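Local coordinates for protein hyperpolarization-activated (Ih) channel (Strongylocentrotus purpuratus, PDB 2PTM) that forms a hyperpolarization-activated (Ih) ion channel of the HCN family, represented here by its cAMP-binding C-terminal region of C-linker and cyclic nucleotide-binding domain, at the interface of chains A and B. Sequence-based numbering; all coordinates share one arbitrary frame. Chains: chain A/B, Hyperpolarization-activated (Ih) channel.

Contact 1 and contact 2 lie along the same boundary between neighbouring subunits, their C-alpha centres about 19 Å apart. They share no residue. On chain A they are linked by a short stretch of chain: contact 1 uses residues 98-100 and 103-104, contact 2 residues 110-111, joined by A:Arg152 from further along the chain. Contact 1 also takes in helix 28-42 of the C-linker. On chain B the partners change from helix 58-68 in contact 1 to helices 84-93 and 170-179 in contact 2. HCN channels are tetramers, and the deposited assembly holds four copies. The two patches thus tie one subunit's C-linker and cyclic nucleotide-binding domain to its neighbour.

Contact 1: the interface of chains A and B. Residues chain A 30, 33, 98-100, 103-104; chain B 57-60, 63.
The side-chain amine of A:Lys33 bridges two carboxylates, one from each subunit. A:Lys33 NZ makes a hydrogen-bonded salt bridge of 2.8 Å to B:Asp63 OD2. That oxygen is met nearly along its C-O axis, and the two side chains cross at about a right angle. A:Lys33 NZ also bonds A:Asp103 OD1 at 3.0 Å, on the syn lone pair. The lysine chain is extended, with CG anti to the backbone N (chi1 177°), so it reaches from helix 28-42 to both acids. A positive charge on NZ would probably offset the repulsion between the two acids. A:Leu30 CD1 packs obliquely on B:Asp63 CB.

B:Ser59 makes a second set of contacts. B:Ser59 CB lies 3.5 Å from A:Asp103 CG. B:Ser59 OG sits at the edge of the A:Phe99 ring, in plane, and is 2.7 Å from water 1. Water 1 in turn is 2.6 Å from the backbone A:Tyr104 O. B:Ser57 CB lies over one face of the A:Phe99 ring, toward the rim.

Second-shell bonds hold the chain A side in place. A:Gln100 N donates to A:Asp103 OD2 from above the carboxylate plane. A:Gln100 NE2 donates to the A:Lys33 carbonyl O, on a lone pair, at 3.0 Å. This ties the loop to the C-linker helix. B:Ser57 caps the start of helix 58-68: B:Ser57 OG, in the crowded position (chi1 63°), accepts from B:Ile60 N at 3.0 Å, nearly straight at 168°.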
loop_
_atom_site.group_PDB
_atom_site.type_symbol
_atom_site.label_atom_id
_atom_site.label_comp_id
_atom_site.label_asym_id
_atom_site.label_seq_id
_atom_site.Cartn_x
_atom_site.Cartn_y
_atom_site.Cartn_z
ATOM N N LEU A 30 14.150 -19.802 21.625
ATOM C CA LEU A 30 13.438 -19.040 20.607
ATOM C C LEU A 30 14.385 -18.557 19.515
ATOM O O LEU A 30 14.017 -18.521 18.342
ATOM C CB LEU A 30 12.728 -17.854 21.254
ATOM C CG LEU A 30 11.930 -16.902 20.365
ATOM C CD1 LEU A 30 11.024 -17.668 19.421
ATOM C CD2 LEU A 30 11.118 -15.947 21.231
ATOM N N LYS A 33 14.828 -21.496 17.427
ATOM C CA LYS A 33 13.646 -21.749 16.607
ATOM C C LYS A 33 13.690 -20.893 15.346
ATOM O O LYS A 33 13.415 -21.367 14.237
ATOM C CB LYS A 33 12.367 -21.454 17.389
ATOM C CG LYS A 33 11.093 -21.620 16.558
ATOM C CD LYS A 33 9.823 -21.518 17.394
ATOM C CE LYS A 33 8.594 -22.008 16.583
ATOM N NZ LYS A 33 7.342 -21.377 17.043
ATOM N N VAL A 98 5.643 -21.526 5.826
ATOM C CA VAL A 98 6.288 -22.670 6.458
ATOM C C VAL A 98 6.003 -22.586 7.942
ATOM O O VAL A 98 6.073 -21.495 8.522
ATOM C CB VAL A 98 7.827 -22.661 6.230
ATOM C CG1 VAL A 98 8.515 -23.611 7.204
ATOM C CG2 VAL A 98 8.164 -23.034 4.791
ATOM N N PHE A 99 5.666 -23.731 8.545
ATOM C CA PHE A 99 5.493 -23.846 9.988
ATOM C C PHE A 99 6.365 -24.987 10.540
ATOM O O PHE A 99 6.818 -25.866 9.794
ATOM C CB PHE A 99 4.013 -24.079 10.362
ATOM C CG PHE A 99 3.129 -22.862 10.184
ATOM C CD1 PHE A 99 2.853 -22.015 11.261
ATOM C CD2 PHE A 99 2.556 -22.579 8.953
ATOM C CE1 PHE A 99 2.048 -20.900 11.113
ATOM C CE2 PHE A 99 1.738 -21.461 8.785
ATOM C CZ PHE A 99 1.481 -20.617 9.874
ATOM N N GLN A 100 6.585 -24.958 11.851
ATOM C CA GLN A 100 7.495 -25.872 12.534
ATOM C C GLN A 100 6.744 -26.827 13.450
ATOM O O GLN A 100 5.606 -26.563 13.820
ATOM C CB GLN A 100 8.518 -25.063 13.342
ATOM C CG GLN A 100 9.569 -24.391 12.449
ATOM C CD GLN A 100 10.377 -23.341 13.163
ATOM O OE1 GLN A 100 9.845 -22.307 13.559
ATOM N NE2 GLN A 100 11.685 -23.587 13.314
ATOM N N ASP A 103 3.826 -26.107 16.154
ATOM C CA ASP A 103 3.161 -24.831 15.872
ATOM C C ASP A 103 1.655 -25.025 15.723
ATOM O O ASP A 103 1.208 -25.942 15.035
ATOM C CB ASP A 103 3.669 -24.206 14.570
ATOM C CG ASP A 103 4.986 -23.483 14.728
ATOM O OD1 ASP A 103 5.484 -23.364 15.873
ATOM O OD2 ASP A 103 5.518 -23.027 13.690
ATOM N N TYR A 104 0.876 -24.146 16.342
ATOM C CA TYR A 104 -0.555 -24.086 16.060
ATOM C C TYR A 104 -0.818 -23.156 14.880
ATOM O O TYR A 104 -0.709 -21.942 15.003
ATOM C CB TYR A 104 -1.342 -23.623 17.288
ATOM C CG TYR A 104 -1.509 -24.697 18.332
ATOM C CD1 TYR A 104 -2.602 -25.555 18.311
ATOM C CD2 TYR A 104 -0.571 -24.858 19.336
ATOM C CE1 TYR A 104 -2.749 -26.541 19.266
ATOM C CE2 TYR A 104 -0.709 -25.832 20.291
ATOM C CZ TYR A 104 -1.792 -26.671 20.255
ATOM O OH TYR A 104 -1.899 -27.641 21.218
ATOM N N SER B 57 7.216 -17.169 10.088
ATOM C CA SER B 57 5.873 -17.713 10.175
ATOM C C SER B 57 5.028 -16.863 11.104
ATOM O O SER B 57 5.560 -16.079 11.902
ATOM C CB SER B 57 5.937 -19.123 10.751
ATOM O OG SER B 57 6.449 -19.051 12.066
ATOM N N GLU B 58 3.713 -17.044 11.028
ATOM C CA GLU B 58 2.804 -16.383 11.955
ATOM C C GLU B 58 3.110 -16.815 13.386
ATOM O O GLU B 58 3.019 -16.010 14.309
ATOM C CB GLU B 58 1.350 -16.690 11.599
ATOM C CG GLU B 58 0.334 -16.043 12.527
ATOM C CD GLU B 58 -1.066 -16.123 11.974
ATOM O OE1 GLU B 58 -1.348 -17.068 11.212
ATOM O OE2 GLU B 58 -1.883 -15.245 12.299
ATOM N N SER B 59 3.490 -18.078 13.570
ATOM C CA SER B 59 3.863 -18.580 14.899
ATOM C C SER B 59 5.084 -17.872 15.489
ATOM O O SER B 59 5.094 -17.484 16.668
ATOM C CB SER B 59 4.125 -20.085 14.850
ATOM O OG SER B 59 2.940 -20.782 14.519
ATOM N N ILE B 60 6.127 -17.714 14.681
ATOM C CA ILE B 60 7.294 -16.972 15.147
ATOM C C ILE B 60 6.894 -15.534 15.493
ATOM O O ILE B 60 7.315 -14.995 16.521
ATOM C CB ILE B 60 8.438 -17.011 14.130
ATOM C CG1 ILE B 60 9.015 -18.434 14.077
ATOM C CG2 ILE B 60 9.522 -15.956 14.480
ATOM C CD1 ILE B 60 10.064 -18.656 13.027
ATOM N N ASP B 63 5.173 -15.610 18.815
ATOM C CA ASP B 63 6.144 -15.900 19.867
ATOM C C ASP B 63 6.990 -14.674 20.174
ATOM O O ASP B 63 7.216 -14.335 21.338
ATOM C CB ASP B 63 7.045 -17.070 19.464
ATOM C CG ASP B 63 6.302 -18.385 19.414
ATOM O OD1 ASP B 63 5.139 -18.435 19.857
ATOM O OD2 ASP B 63 6.881 -19.376 18.929
HETATM O O HOH W 1 0.894 -20.175 16.132
#

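Contact 2: the interface of chains A and B. Residues chain A 110-111, 152; chain B 85, 89, 178-179.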
loop_
_atom_site.group_PDB
_atom_site.type_symbol
_atom_site.label_atom_id
_atom_site.label_comp_id
_atom_site.label_asym_id
_atom_site.label_seq_id
_atom_site.Cartn_x
_atom_site.Cartn_y
_atom_site.Cartn_z
ATOM N N THR A 110 -11.317 -18.938 17.180
ATOM C CA THR A 110 -10.886 -17.626 16.709
ATOM C C THR A 110 -11.514 -17.343 15.348
ATOM O O THR A 110 -12.120 -18.232 14.743
ATOM C CB THR A 110 -9.350 -17.562 16.564
ATOM O OG1 THR A 110 -8.929 -18.521 15.590
ATOM C CG2 THR A 110 -8.657 -17.864 17.894
ATOM N N PHE A 111 -11.368 -16.114 14.863
ATOM C CA PHE A 111 -11.750 -15.784 13.491
ATOM C C PHE A 111 -10.650 -16.239 12.540
ATOM O O PHE A 111 -9.477 -16.267 12.912
ATOM C CB PHE A 111 -11.950 -14.276 13.316
ATOM C CG PHE A 111 -13.143 -13.728 14.039
ATOM C CD1 PHE A 111 -14.214 -14.549 14.363
ATOM C CD2 PHE A 111 -13.209 -12.379 14.373
ATOM C CE1 PHE A 111 -15.314 -14.043 15.024
ATOM C CE2 PHE A 111 -14.315 -11.865 15.033
ATOM C CZ PHE A 111 -15.366 -12.700 15.357
ATOM N N ARG A 152 -16.513 -19.008 13.242
ATOM C CA ARG A 152 -15.219 -19.197 13.895
ATOM C C ARG A 152 -14.598 -20.540 13.547
ATOM O O ARG A 152 -15.286 -21.434 13.078
ATOM C CB ARG A 152 -15.364 -19.070 15.410
ATOM C CG ARG A 152 -15.948 -17.736 15.853
ATOM C CD ARG A 152 -16.228 -17.721 17.341
ATOM N NE ARG A 152 -16.729 -16.420 17.782
ATOM C CZ ARG A 152 -15.960 -15.467 18.300
ATOM N NH1 ARG A 152 -14.660 -15.678 18.452
ATOM N NH2 ARG A 152 -16.484 -14.309 18.683
ATOM N N ASN B 85 -5.637 -16.461 23.471
ATOM C CA ASN B 85 -5.812 -16.064 22.077
ATOM C C ASN B 85 -6.094 -14.572 21.950
ATOM O O ASN B 85 -5.687 -13.945 20.970
ATOM C CB ASN B 85 -6.929 -16.867 21.412
ATOM C CG ASN B 85 -6.594 -18.341 21.283
ATOM O OD1 ASN B 85 -5.435 -18.715 21.075
ATOM N ND2 ASN B 85 -7.612 -19.191 21.395
ATOM N N ARG B 89 -3.564 -12.008 20.034
ATOM C CA ARG B 89 -4.083 -11.165 18.963
ATOM C C ARG B 89 -3.698 -9.700 19.173
ATOM O O ARG B 89 -3.228 -9.031 18.253
ATOM C CB ARG B 89 -5.604 -11.292 18.865
ATOM C CG ARG B 89 -6.210 -10.531 17.687
ATOM C CD ARG B 89 -5.893 -11.217 16.373
ATOM N NE ARG B 89 -6.510 -12.541 16.295
ATOM C CZ ARG B 89 -6.302 -13.412 15.313
ATOM N NH1 ARG B 89 -5.476 -13.111 14.319
ATOM N NH2 ARG B 89 -6.919 -14.587 15.325
ATOM N N ASP B 178 -14.574 -7.657 18.625
ATOM C CA ASP B 178 -15.586 -8.480 17.975
ATOM C C ASP B 178 -15.217 -9.943 18.143
ATOM O O ASP B 178 -16.067 -10.789 18.414
ATOM C CB ASP B 178 -15.692 -8.138 16.489
ATOM C CG ASP B 178 -16.431 -6.838 16.244
ATOM O OD1 ASP B 178 -16.925 -6.240 17.223
ATOM O OD2 ASP B 178 -16.517 -6.417 15.070
ATOM N N GLU B 179 -13.932 -10.232 17.983
ATOM C CA GLU B 179 -13.445 -11.593 18.101
ATOM C C GLU B 179 -13.586 -12.072 19.539
ATOM O O GLU B 179 -13.857 -13.245 19.785
ATOM C CB GLU B 179 -11.989 -11.682 17.639
ATOM C CG GLU B 179 -11.490 -13.100 17.445
ATOM C CD GLU B 179 -10.146 -13.161 16.753
ATOM O OE1 GLU B 179 -9.484 -12.105 16.643
ATOM O OE2 GLU B 179 -9.750 -14.270 16.323
#
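B:Glu179 O is the best-held polar atom, gripped by two hydrogen bonds from the guanidinium of A:Arg152. A:Arg152 NH1 donates to B:Glu179 O at 2.9 Å, in the carbonyl plane and on a lone pair. A:Arg152 NH2 donates to B:Glu179 O at 3.0 Å, but from above that plane. The grip is end-on, through NH1 and NH2, with the oxygen almost in the guanidinium plane. B:Glu179 is the last residue of helix 170-179, and a positive charge on the arginine would probably suit the negative end of that helix.

The arginine is extended from CG to NE. One guanidinium face rests on A:Phe111, with the ring atom CE1 over its centre. An alanine in place of A:Arg152 would remove both bonds to the helix end and this packing on the ring, and would probably loosen the contact.

The side chain of B:Glu179 is extended, with CG anti to the backbone N (chi1 -168°). It runs past A:Phe111 in the opposite direction, the carboxylate nearly parallel to the ring. B:Glu179 CG lies over one ring face toward the rim, 3.6 Å from A:Phe111 CD2. At the tip, B:Glu179 OE2 accepts from the backbone A:Phe111 N at 2.9 Å (161° at H), out of the carboxylate plane. B:Arg89 NH2, 3.0 Å from B:Glu179 OE2, forms a salt bridge with a weak hydrogen bond and should steady the carboxylate. Beside it, A:Thr110 CG2 touches the amide end of B:Asn85.

Chain A contributes loops of its cyclic nucleotide-binding domain, A:Arg152 standing next to the cAMP-binding A:Arg153; chain B contributes helices 84-93 and 170-179.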